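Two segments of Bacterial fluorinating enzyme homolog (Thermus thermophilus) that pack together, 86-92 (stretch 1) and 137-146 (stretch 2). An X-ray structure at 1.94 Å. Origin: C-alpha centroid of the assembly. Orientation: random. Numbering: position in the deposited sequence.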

# COMPACT_ATOMS: atom_id res chain seq x y z
N TRP C 86 -16.52 19.14 9.38
CA TRP C 86 -16.22 17.82 8.84
C TRP C 86 -16.64 16.86 9.94
O TRP C 86 -16.85 17.28 11.08
N THR C 87 -16.80 15.59 9.61
CA THR C 87 -17.21 14.60 10.59
C THR C 87 -16.04 13.67 10.86
O THR C 87 -15.31 13.29 9.94
N TYR C 88 -15.85 13.32 12.12
CA TYR C 88 -14.72 12.47 12.51
C TYR C 88 -15.18 11.19 13.16
O TYR C 88 -16.11 11.19 13.96
N VAL C 89 -14.54 10.09 12.79
CA VAL C 89 -14.86 8.78 13.35
C VAL C 89 -13.56 8.08 13.69
O VAL C 89 -12.73 7.83 12.82
N GLY C 90 -13.38 7.77 14.97
CA GLY C 90 -12.17 7.11 15.38
C GLY C 90 -12.07 7.05 16.89
O GLY C 90 -13.01 7.41 17.59
N PRO C 91 -10.93 6.57 17.42
CA PRO C 91 -10.69 6.46 18.87
C PRO C 91 -10.56 7.80 19.56
O PRO C 91 -9.99 8.75 19.02
N ASP C 92 -11.10 7.88 20.77
CA ASP C 92 -11.04 9.09 21.57
C ASP C 92 -9.72 9.07 22.34
O ASP C 92 -9.69 8.89 23.56
N VAL C 137 -16.68 -1.72 14.56
CA VAL C 137 -17.24 -0.52 15.17
C VAL C 137 -17.13 0.75 14.31
O VAL C 137 -18.13 1.39 14.00
N PHE C 138 -15.91 1.11 13.93
CA PHE C 138 -15.71 2.32 13.14
C PHE C 138 -16.27 2.30 11.72
O PHE C 138 -16.91 3.27 11.29
N ALA C 139 -16.06 1.21 10.98
CA ALA C 139 -16.56 1.12 9.61
C ALA C 139 -18.08 1.27 9.52
O ALA C 139 -18.58 2.04 8.70
N PRO C 140 -18.83 0.53 10.35
CA PRO C 140 -20.29 0.67 10.28
C PRO C 140 -20.75 2.08 10.65
O PRO C 140 -21.75 2.57 10.12
N ALA C 141 -20.01 2.73 11.54
CA ALA C 141 -20.34 4.08 11.98
C ALA C 141 -20.11 5.05 10.82
O ALA C 141 -20.95 5.92 10.54
N ALA C 142 -18.98 4.89 10.14
CA ALA C 142 -18.64 5.74 9.01
C ALA C 142 -19.65 5.59 7.88
O ALA C 142 -20.05 6.57 7.26
N ALA C 143 -20.06 4.35 7.60
CA ALA C 143 -21.03 4.11 6.54
C ALA C 143 -22.35 4.80 6.89
O ALA C 143 -22.97 5.46 6.05
N HIS C 144 -22.75 4.66 8.15
CA HIS C 144 -23.98 5.26 8.66
C HIS C 144 -23.97 6.76 8.38
O HIS C 144 -24.91 7.30 7.80
N LEU C 145 -22.89 7.43 8.78
CA LEU C 145 -22.74 8.86 8.57
C LEU C 145 -22.60 9.23 7.09
O LEU C 145 -23.14 10.24 6.65
N ALA C 146 -21.89 8.39 6.33
CA ALA C 146 -21.70 8.63 4.90
C ALA C 146 -23.04 8.62 4.17
O ALA C 146 -23.23 9.33 3.18

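The contact between strand 87-89 and helix 137-146 is one of apolar packing. The two axes approach to 9.2 Å with an angle of 161° between their N-to-C directions, so they run nearly antiparallel, and the CA register follows suit: Thr87 lies nearest Leu145 (8.2 Å, CA to CA), Val89 nearest Ala142 (6.5 Å) and Gly90 nearest Phe138 (6.4 Å). Together the stretches bury 298 Å².

Among aliphatic contacts, Val89 is central. Its CA-to-CB bond points toward the helix, and with chi1 at 177° (t) its two methyls reach different helix residues. CG1 lies 3.8 Å from Phe138 CD1 and 4.1 Å from Ala141 CB, while CG2 lies 3.6 Å from Leu145 CD1. These partners follow the helical repeat: positions 138, 141 and 145, separated by three and four residues, all direct CB toward the strand. Leu145, with chi1 -67° (m) and chi2 169° (t), also meets Thr87, whose m rotamer (chi1 -64°) places its methyl CG2 3.5 Å from Leu145 CD1. The threonine thus contributes carbon to the contact, and one leucine methyl spans two strand residues. Ala142 points sideways and adds little; its small side chain accompanies the close approach of its backbone to Val89.

The aromatic contacts belong to Phe138 (chi1 -62°, m; chi2 -59°), which lies against the corner the chain turns at Gly90. Val89 CG1 sits at the ring edge, near its plane. Gly90 C is 3.2 Å from Phe138 CE1, and Pro91 N is 3.5 Å from Phe138 CZ; both approach the ring obliquely. Pro91 also brings its own ring close, with CD 3.8 Å from Phe138 CZ, although its CB points sideways. At Gly90, a CB would point away from the helix and come within 2.8 Å of Pro91 CD, a clash that the glycine avoids at phi/psi 171/-174.

Polar evidence is negative across the contact: no hydrogen bond links the stretches. The helix instead satisfies its backbone internally, as in Ala142 N to Phe138 O (2.9 Å) and Leu145 N to Ala141 O (3.0 Å). Pro140 has no amide hydrogen to give to the preceding turn, and the helix is kinked there; the following bond, Ala141 N to Val137 O, is weak at 3.4 Å. Tyr88 alternates with its neighbours and points away from the helix, its OH hydrogen-bonded elsewhere in the structure, as are both carboxylate oxygens of Asp92.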

# COMPACT_ATOMS: atom_id res chain seq x y z
CB TRP C 86 -14.72 17.67 8.56
CG TRP C 86 -14.24 18.48 7.39
CD1 TRP C 86 -14.39 18.17 6.07
CD2 TRP C 86 -13.58 19.74 7.44
NE1 TRP C 86 -13.85 19.17 5.29
CE2 TRP C 86 -13.35 20.15 6.10
CE3 TRP C 86 -13.15 20.58 8.48
CZ2 TRP C 86 -12.72 21.35 5.78
CZ3 TRP C 86 -12.52 21.78 8.16
CH2 TRP C 86 -12.31 22.15 6.82
CB THR C 87 -18.42 13.81 10.06
OG1 THR C 87 -19.53 14.71 9.92
CG2 THR C 87 -18.80 12.68 11.03
CB TYR C 88 -13.82 13.25 13.47
CG TYR C 88 -13.43 14.62 12.95
CD1 TYR C 88 -12.37 14.77 12.06
CD2 TYR C 88 -14.17 15.75 13.30
CE1 TYR C 88 -12.06 16.02 11.52
CE2 TYR C 88 -13.87 17.00 12.77
CZ TYR C 88 -12.81 17.13 11.88
OH TYR C 88 -12.53 18.36 11.32
CB VAL C 89 -15.65 7.92 12.34
CG1 VAL C 89 -15.92 6.53 12.92
CG2 VAL C 89 -16.95 8.61 11.98
CB PRO C 91 -9.41 5.64 18.93
CG PRO C 91 -8.68 6.11 17.70
CD PRO C 91 -9.78 6.07 16.66
CB ASP C 92 -12.24 9.13 22.54
CG ASP C 92 -12.36 10.44 23.28
OD1 ASP C 92 -11.85 11.47 22.79
OD2 ASP C 92 -12.98 10.45 24.37
CB VAL C 137 -16.58 -0.23 16.55
CG1 VAL C 137 -17.14 1.07 17.15
CG2 VAL C 137 -16.85 -1.40 17.51
CB PHE C 138 -14.22 2.69 13.12
CG PHE C 138 -13.66 2.99 14.49
CD1 PHE C 138 -14.19 4.02 15.26
CD2 PHE C 138 -12.62 2.23 15.01
CE1 PHE C 138 -13.68 4.30 16.54
CE2 PHE C 138 -12.11 2.49 16.29
CZ PHE C 138 -12.64 3.53 17.05
CB ALA C 139 -16.13 -0.20 8.97
CB PRO C 140 -20.79 -0.40 11.26
CG PRO C 140 -19.65 -0.55 12.23
CD PRO C 140 -18.44 -0.50 11.33
CB ALA C 141 -19.46 4.46 13.17
CB ALA C 142 -17.24 5.40 8.52
CB ALA C 143 -21.25 2.61 6.37
CB HIS C 144 -24.08 4.99 10.16
CG HIS C 144 -25.33 5.52 10.80
ND1 HIS C 144 -25.49 6.85 11.11
CD2 HIS C 144 -26.45 4.90 11.22
CE1 HIS C 144 -26.65 7.03 11.70
NE2 HIS C 144 -27.26 5.86 11.78
CB LEU C 145 -21.53 9.38 9.34
CG LEU C 145 -21.70 9.31 10.86
CD1 LEU C 145 -20.37 9.59 11.56
CD2 LEU C 145 -22.77 10.32 11.29
CB ALA C 146 -20.76 7.58 4.31